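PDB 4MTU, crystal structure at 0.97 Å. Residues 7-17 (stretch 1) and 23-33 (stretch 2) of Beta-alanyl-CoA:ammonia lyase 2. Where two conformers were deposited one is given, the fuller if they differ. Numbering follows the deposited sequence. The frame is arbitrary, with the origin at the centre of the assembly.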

ATOM      1  N   VAL A   7     -15.226 -10.889  15.577  1.00 12.36           N
ATOM      2  CA  VAL A   7     -15.557 -10.985  14.149  1.00 12.28           C
ATOM      3  C   VAL A   7     -15.059  -9.738  13.434  1.00 12.15           C
ATOM      4  O   VAL A   7     -15.509  -8.640  13.712  1.00 15.24           O
ATOM      5  CB  VAL A   7     -17.052 -11.137  13.950  1.00 15.04           C
ATOM      6  CG1 VAL A   7     -17.460 -11.122  12.476  1.00 17.26           C
ATOM      7  CG2 VAL A   7     -17.584 -12.403  14.619  1.00 18.49           C
ATOM      8  N   HIS A   8     -14.059  -9.894  12.578  1.00 10.74           N
ATOM      9  CA  HIS A   8     -13.682  -8.855  11.646  1.00 10.52           C
ATOM     10  C   HIS A   8     -14.482  -9.064  10.350  1.00 10.30           C
ATOM     11  O   HIS A   8     -14.839 -10.194  10.016  1.00 11.47           O
ATOM     12  CB  HIS A   8     -12.173  -8.855  11.402  1.00 10.77           C
ATOM     13  CG  HIS A   8     -11.365  -8.372  12.546  1.00 10.58           C
ATOM     14  ND1 HIS A   8     -10.046  -7.987  12.412  1.00 11.29           N
ATOM     15  CD2 HIS A   8     -11.725  -8.253  13.859  1.00 11.55           C
ATOM     16  CE1 HIS A   8      -9.642  -7.608  13.602  1.00 11.51           C
ATOM     17  NE2 HIS A   8     -10.608  -7.764  14.526  1.00 11.89           N
ATOM     18  N   HIS A   9     -14.708  -7.981   9.635  0.74  9.99           N
ATOM     19  CA  HIS A   9     -15.522  -8.017   8.438  0.74 10.67           C
ATOM     20  C   HIS A   9     -15.075  -6.873   7.580  0.74 10.42           C
ATOM     21  O   HIS A   9     -15.050  -5.726   8.033  0.74  9.90           O
ATOM     22  CB  HIS A   9     -17.002  -7.969   8.865  0.74 11.41           C
ATOM     23  CG  HIS A   9     -18.027  -7.946   7.755  0.74 11.42           C
ATOM     24  ND1 HIS A   9     -19.100  -8.785   7.727  0.74 12.71           N
ATOM     25  CD2 HIS A   9     -18.166  -7.197   6.665  0.74 12.64           C
ATOM     26  CE1 HIS A   9     -19.858  -8.497   6.613  0.74 13.31           C
ATOM     27  NE2 HIS A   9     -19.281  -7.499   5.957  0.74 12.72           N
ATOM     28  N   LEU A  10     -14.845  -7.161   6.276  1.00 10.61           N
ATOM     29  CA  LEU A  10     -14.372  -6.131   5.367  1.00 10.44           C
ATOM     30  C   LEU A  10     -14.515  -6.666   3.918  1.00 10.07           C
ATOM     31  O   LEU A  10     -14.965  -7.773   3.717  1.00 11.14           O
ATOM     32  CB  LEU A  10     -12.978  -5.640   5.776  0.55 10.55           C
ATOM     33  CG  LEU A  10     -11.966  -6.760   6.034  0.55 11.40           C
ATOM     34  CD1 LEU A  10     -11.551  -7.509   4.796  0.55 10.16           C
ATOM     35  CD2 LEU A  10     -10.678  -6.100   6.614  0.55 15.51           C
ATOM     36  N   MET A  11     -14.104  -5.832   2.977  1.00 10.54           N
ATOM     37  CA  MET A  11     -14.144  -6.160   1.545  1.00 10.05           C
ATOM     38  C   MET A  11     -12.746  -6.389   1.022  1.00  9.65           C
ATOM     39  O   MET A  11     -11.813  -5.663   1.393  1.00 11.16           O
ATOM     40  CB  MET A  11     -14.794  -4.987   0.771  1.00 10.54           C
ATOM     41  CG  MET A  11     -15.148  -5.336  -0.654  1.00 10.87           C
ATOM     42  SD  MET A  11     -15.751  -3.885  -1.580  1.00 11.64           S
ATOM     43  CE  MET A  11     -14.212  -3.190  -2.106  1.00 13.49           C
ATOM     44  N   MET A  12     -12.596  -7.358   0.105  1.00  9.79           N
ATOM     45  CA  MET A  12     -11.422  -7.450  -0.735  1.00  9.86           C
ATOM     46  C   MET A  12     -11.518  -6.449  -1.880  1.00  9.64           C
ATOM     47  O   MET A  12     -12.433  -6.569  -2.707  1.00 10.91           O
ATOM     48  CB  MET A  12     -11.293  -8.862  -1.318  1.00 10.52           C
ATOM     49  CG  MET A  12     -11.146  -9.992  -0.287  1.00 10.86           C
ATOM     50  SD  MET A  12      -9.632  -9.963   0.667  1.00 11.45           S
ATOM     51  CE  MET A  12     -10.098  -9.039   2.151  1.00 12.66           C
ATOM     52  N   SER A  13     -10.669  -5.458  -1.867  1.00 10.04           N
ATOM     53  CA  SER A  13     -10.644  -4.517  -2.965  1.00 10.34           C
ATOM     54  C   SER A  13      -9.634  -4.946  -3.997  1.00  9.96           C
ATOM     55  O   SER A  13      -8.915  -5.943  -3.834  1.00 10.41           O
ATOM     56  CB  SER A  13     -10.341  -3.081  -2.497  1.00 11.25           C
ATOM     57  OG  SER A  13      -8.979  -2.964  -2.245  1.00 12.13           O
ATOM     58  N   ALA A  14      -9.528  -4.163  -5.082  1.00 10.51           N
ATOM     59  CA  ALA A  14      -8.499  -4.444  -6.090  1.00 10.47           C
ATOM     60  C   ALA A  14      -7.101  -4.426  -5.453  1.00 10.13           C
ATOM     61  O   ALA A  14      -6.204  -5.112  -5.952  1.00 11.31           O
ATOM     62  CB  ALA A  14      -8.605  -3.422  -7.219  1.00 11.33           C
ATOM     63  N   LYS A  15      -6.882  -3.689  -4.398  1.00 10.16           N
ATOM     64  CA  LYS A  15      -5.641  -3.610  -3.677  1.00 10.17           C
ATOM     65  C   LYS A  15      -5.258  -4.904  -2.969  1.00 10.52           C
ATOM     66  O   LYS A  15      -4.104  -5.094  -2.622  1.00 12.13           O
ATOM     67  CB  LYS A  15      -5.691  -2.465  -2.652  1.00 11.21           C
ATOM     68  CG  LYS A  15      -5.997  -1.102  -3.299  1.00 11.73           C
ATOM     69  CD  LYS A  15      -6.359  -0.083  -2.233  1.00 13.87           C
ATOM     70  CE  LYS A  15      -6.610   1.287  -2.797  1.00 14.45           C
ATOM     71  NZ  LYS A  15      -7.842   1.313  -3.559  1.00 14.67           N
ATOM     72  N   ASP A  16      -6.225  -5.794  -2.743  1.00  9.88           N
ATOM     73  CA  ASP A  16      -6.004  -7.074  -2.117  1.00 10.13           C
ATOM     74  C   ASP A  16      -5.630  -8.148  -3.134  1.00  9.95           C
ATOM     75  O   ASP A  16      -5.155  -9.220  -2.735  1.00 10.64           O
ATOM     76  CB  ASP A  16      -7.230  -7.514  -1.321  1.00 10.27           C
ATOM     77  CG  ASP A  16      -7.430  -6.599  -0.108  1.00 11.12           C
ATOM     78  OD1 ASP A  16      -6.537  -6.613   0.783  1.00 12.59           O
ATOM     79  OD2 ASP A  16      -8.455  -5.891  -0.048  1.00 11.85           O
ATOM     80  N   ALA A  17      -5.818  -7.903  -4.439  1.00  9.94           N
ATOM     81  CA  ALA A  17      -5.343  -8.875  -5.410  1.00  9.98           C
ATOM     82  C   ALA A  17      -3.862  -9.081  -5.209  1.00  9.75           C
ATOM     83  O   ALA A  17      -3.118  -8.141  -4.914  1.00 10.45           O
ATOM     84  CB  ALA A  17      -5.594  -8.364  -6.823  1.00 10.67           C
ATOM     85  N   LEU A  23      -6.948 -12.758  -8.048  1.00 11.34           N
ATOM     86  CA  LEU A  23      -6.908 -13.736  -6.991  1.00 11.08           C
ATOM     87  C   LEU A  23      -6.143 -13.175  -5.792  1.00 10.36           C
ATOM     88  O   LEU A  23      -5.000 -12.694  -5.916  1.00 11.02           O
ATOM     89  CB  LEU A  23      -6.231 -15.001  -7.516  1.00 12.64           C
ATOM     90  CG  LEU A  23      -6.151 -16.158  -6.545  1.00 14.12           C
ATOM     91  CD1 LEU A  23      -7.526 -16.709  -6.183  1.00 15.44           C
ATOM     92  CD2 LEU A  23      -5.324 -17.277  -7.173  1.00 17.23           C
ATOM     93  N   VAL A  24      -6.772 -13.243  -4.620  1.00 10.48           N
ATOM     94  CA  VAL A  24      -6.156 -12.840  -3.365  1.00 10.29           C
ATOM     95  C   VAL A  24      -5.342 -14.013  -2.832  1.00 10.53           C
ATOM     96  O   VAL A  24      -5.694 -15.186  -3.014  1.00 12.15           O
ATOM     97  CB  VAL A  24      -7.231 -12.396  -2.365  1.00 10.52           C
ATOM     98  CG1 VAL A  24      -6.648 -11.933  -1.068  1.00 11.00           C
ATOM     99  CG2 VAL A  24      -8.121 -11.308  -2.988  1.00 11.13           C
ATOM    100  N   ASN A  25      -4.200 -13.707  -2.203  1.00 10.39           N
ATOM    101  CA  ASN A  25      -3.356 -14.719  -1.597  1.00 10.47           C
ATOM    102  C   ASN A  25      -3.913 -15.191  -0.252  1.00 10.64           C
ATOM    103  O   ASN A  25      -4.547 -14.450   0.506  1.00 11.09           O
ATOM    104  CB  ASN A  25      -1.935 -14.188  -1.445  1.00 10.72           C
ATOM    105  CG  ASN A  25      -1.770 -12.901  -0.696  1.00 10.68           C
ATOM    106  OD1 ASN A  25      -2.685 -12.068  -0.659  1.00 11.82           O
ATOM    107  ND2 ASN A  25      -0.572 -12.649  -0.186  1.00 12.67           N
ATOM    108  N   GLY A  26      -3.631 -16.454   0.099  1.00 11.44           N
ATOM    109  CA  GLY A  26      -4.049 -16.977   1.378  1.00 12.54           C
ATOM    110  C   GLY A  26      -3.455 -16.207   2.573  1.00 11.67           C
ATOM    111  O   GLY A  26      -4.085 -16.090   3.625  1.00 12.21           O
ATOM    112  N   ALA A  27      -2.265 -15.653   2.395  1.00 11.62           N
ATOM    113  CA  ALA A  27      -1.663 -14.870   3.452  1.00 11.74           C
ATOM    114  C   ALA A  27      -2.511 -13.666   3.852  1.00 10.90           C
ATOM    115  O   ALA A  27      -2.376 -13.183   4.973  1.00 11.91           O
ATOM    116  CB  ALA A  27      -0.254 -14.429   3.104  1.00 12.91           C
ATOM    117  N   ARG A  28      -3.399 -13.178   2.972  1.00 10.50           N
ATOM    118  CA  ARG A  28      -4.276 -12.076   3.376  1.00 10.34           C
ATOM    119  C   ARG A  28      -5.169 -12.488   4.539  1.00 10.19           C
ATOM    120  O   ARG A  28      -5.495 -11.674   5.412  1.00 10.79           O
ATOM    121  CB  ARG A  28      -5.122 -11.639   2.166  1.00 10.80           C
ATOM    122  CG  ARG A  28      -6.150 -10.557   2.461  1.00 11.16           C
ATOM    123  CD  ARG A  28      -5.525  -9.255   2.804  1.00 11.57           C
ATOM    124  NE  ARG A  28      -6.503  -8.213   3.153  1.00 12.13           N
ATOM    125  CZ  ARG A  28      -7.015  -8.071   4.340  1.00 11.74           C
ATOM    126  NH1 ARG A  28      -6.690  -8.886   5.340  1.00 12.71           N
ATOM    127  NH2 ARG A  28      -7.861  -7.083   4.583  1.00 13.62           N
ATOM    128  N   ILE A  29      -5.612 -13.763   4.536  1.00 10.54           N
ATOM    129  CA  ILE A  29      -6.420 -14.255   5.643  1.00 10.55           C
ATOM    130  C   ILE A  29      -5.586 -14.303   6.931  1.00 10.35           C
ATOM    131  O   ILE A  29      -6.055 -13.926   8.006  1.00 10.68           O
ATOM    132  CB  ILE A  29      -6.956 -15.683   5.313  1.00 10.47           C
ATOM    133  CG1 ILE A  29      -7.908 -15.631   4.115  1.00 11.37           C
ATOM    134  CG2 ILE A  29      -7.588 -16.276   6.542  1.00 12.13           C
ATOM    135  CD1 ILE A  29      -8.315 -17.013   3.595  1.00 12.71           C
ATOM    136  N   VAL A  30      -4.331 -14.777   6.821  1.00 10.73           N
ATOM    137  CA  VAL A  30      -3.449 -14.859   7.972  1.00 11.04           C
ATOM    138  C   VAL A  30      -3.166 -13.458   8.524  1.00 10.70           C
ATOM    139  O   VAL A  30      -3.160 -13.302   9.751  1.00 11.52           O
ATOM    140  CB  VAL A  30      -2.176 -15.619   7.599  1.00 11.50           C
ATOM    141  CG1 VAL A  30      -1.247 -15.715   8.805  1.00 13.37           C
ATOM    142  CG2 VAL A  30      -2.506 -17.009   7.046  1.00 13.69           C
ATOM    143  N   ASN A  31      -3.035 -12.474   7.685  1.00 11.26           N
ATOM    144  CA  ASN A  31      -2.878 -11.099   8.138  1.00 11.40           C
ATOM    145  C   ASN A  31      -4.051 -10.700   9.041  1.00 10.72           C
ATOM    146  O   ASN A  31      -3.905 -10.141  10.115  1.00 11.24           O
ATOM    147  CB  ASN A  31      -2.728 -10.214   6.905  0.63 12.26           C
ATOM    148  CG  ASN A  31      -2.545  -8.777   7.303  0.63 17.39           C
ATOM    149  OD1 ASN A  31      -2.058  -8.506   8.355  0.63 21.59           O
ATOM    150  ND2 ASN A  31      -2.976  -7.833   6.515  0.63 44.79           N
ATOM    151  N   GLN A  32      -5.276 -11.007   8.551  1.00 10.33           N
ATOM    152  CA  GLN A  32      -6.452 -10.626   9.310  1.00 10.23           C
ATOM    153  C   GLN A  32      -6.567 -11.411  10.617  1.00 10.40           C
ATOM    154  O   GLN A  32      -6.930 -10.821  11.647  1.00 10.66           O
ATOM    155  CB  GLN A  32      -7.756 -10.775   8.479  1.00 10.68           C
ATOM    156  CG  GLN A  32      -8.804  -9.845   8.988  1.00 11.58           C
ATOM    157  CD  GLN A  32      -8.436  -8.401   8.825  1.00 11.12           C
ATOM    158  OE1 GLN A  32      -7.861  -8.013   7.786  1.00 11.87           O
ATOM    159  NE2 GLN A  32      -8.725  -7.583   9.793  1.00 12.23           N
ATOM    160  N   TRP A  33      -6.257 -12.698  10.594  1.00 10.47           N
ATOM    161  CA  TRP A  33      -6.284 -13.488  11.850  1.00 10.53           C
ATOM    162  C   TRP A  33      -5.271 -12.925  12.856  1.00 10.48           C
ATOM    163  O   TRP A  33      -5.557 -12.979  14.062  1.00 11.05           O
ATOM    164  CB  TRP A  33      -5.992 -14.923  11.543  1.00 10.77           C
ATOM    165  CG  TRP A  33      -7.131 -15.671  10.885  1.00 10.47           C
ATOM    166  CD1 TRP A  33      -8.454 -15.362  10.918  1.00 10.90           C
ATOM    167  CD2 TRP A  33      -7.003 -16.885  10.135  1.00 10.71           C
ATOM    168  NE1 TRP A  33      -9.190 -16.310  10.221  1.00 11.38           N
ATOM    169  CE2 TRP A  33      -8.290 -17.259   9.733  1.00 11.19           C
ATOM    170  CE3 TRP A  33      -5.902 -17.650   9.738  1.00 11.65           C
ATOM    171  CZ2 TRP A  33      -8.544 -18.432   8.975  1.00 11.58           C
ATOM    172  CZ3 TRP A  33      -6.133 -18.773   8.995  1.00 12.33           C
ATOM    173  CH2 TRP A  33      -7.443 -19.159   8.606  1.00 12.02           C
TER
HETATM  174  O   HOH W   1      -9.172  -5.394   2.521  1.00 14.38           O
HETATM  175  O   HOH W   2      -3.502  -9.439  -0.483  1.00 13.57           O

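The strand carrying His-8 and Leu-10 and the helix carrying Arg-28 and Gln-32 run with their N-to-C directions 135° apart, and polar side chains join them in a chain of hydrogen bonds that begins at His-8 and ends at the turn around Asp-16. Gln-32 NE2 donates to His-8 ND1 (3.0 Å, 162°); it lies at the edge of the imidazole, near the ring plane, where the ND1 lone pair points, so ND1 acts as the acceptor. His-8 NE2 is satisfied elsewhere in the structure. The other end of the same amide, Gln-32 OE1, accepts from Arg-28 NH1 (2.8 Å) one helical turn earlier, and weakly from Arg-28 NH2 (3.3 Å). Gln-32 thus gives to the strand and receives from its own helix.

Arg-28 also reaches stretch 1, directly through NE and through a water at NH2. Arg-28 NE donates to Asp-16 OD1 (2.9 Å, 153°), forming a salt bridge, while Arg-28 NH2 donates to water 1 (3.0 Å). That water in turn donates to Asp-16 OD2 (2.7 Å) and to the carbonyl Met-11 O (2.9 Å), so it links the guanidinium indirectly to the second carboxylate oxygen. Asp-16 OD2 also accepts from the backbone Ser-13 N (2.9 Å), and Asp-16 N donates to Ser-13 O (2.9 Å); the first ties the carboxylate to its own turn, and the second closes the turn through the backbone. Ser-13 OG accepts from Lys-15 N (3.1 Å).

Asp-16 O and Asn-25 OD1 are both acceptors and cannot bond each other directly; water 2 donates to each at 2.8 Å and reconciles them.

Apolar groups flank this network. Met-12 CE lies over one face of the guanidinium, 3.8 Å from Arg-28 NE, whereas Leu-10 CD2 sits at its edge, 3.6 Å from Arg-28 NH2. Met-12 SD packs against Val-24 CG1 at 4.0 Å.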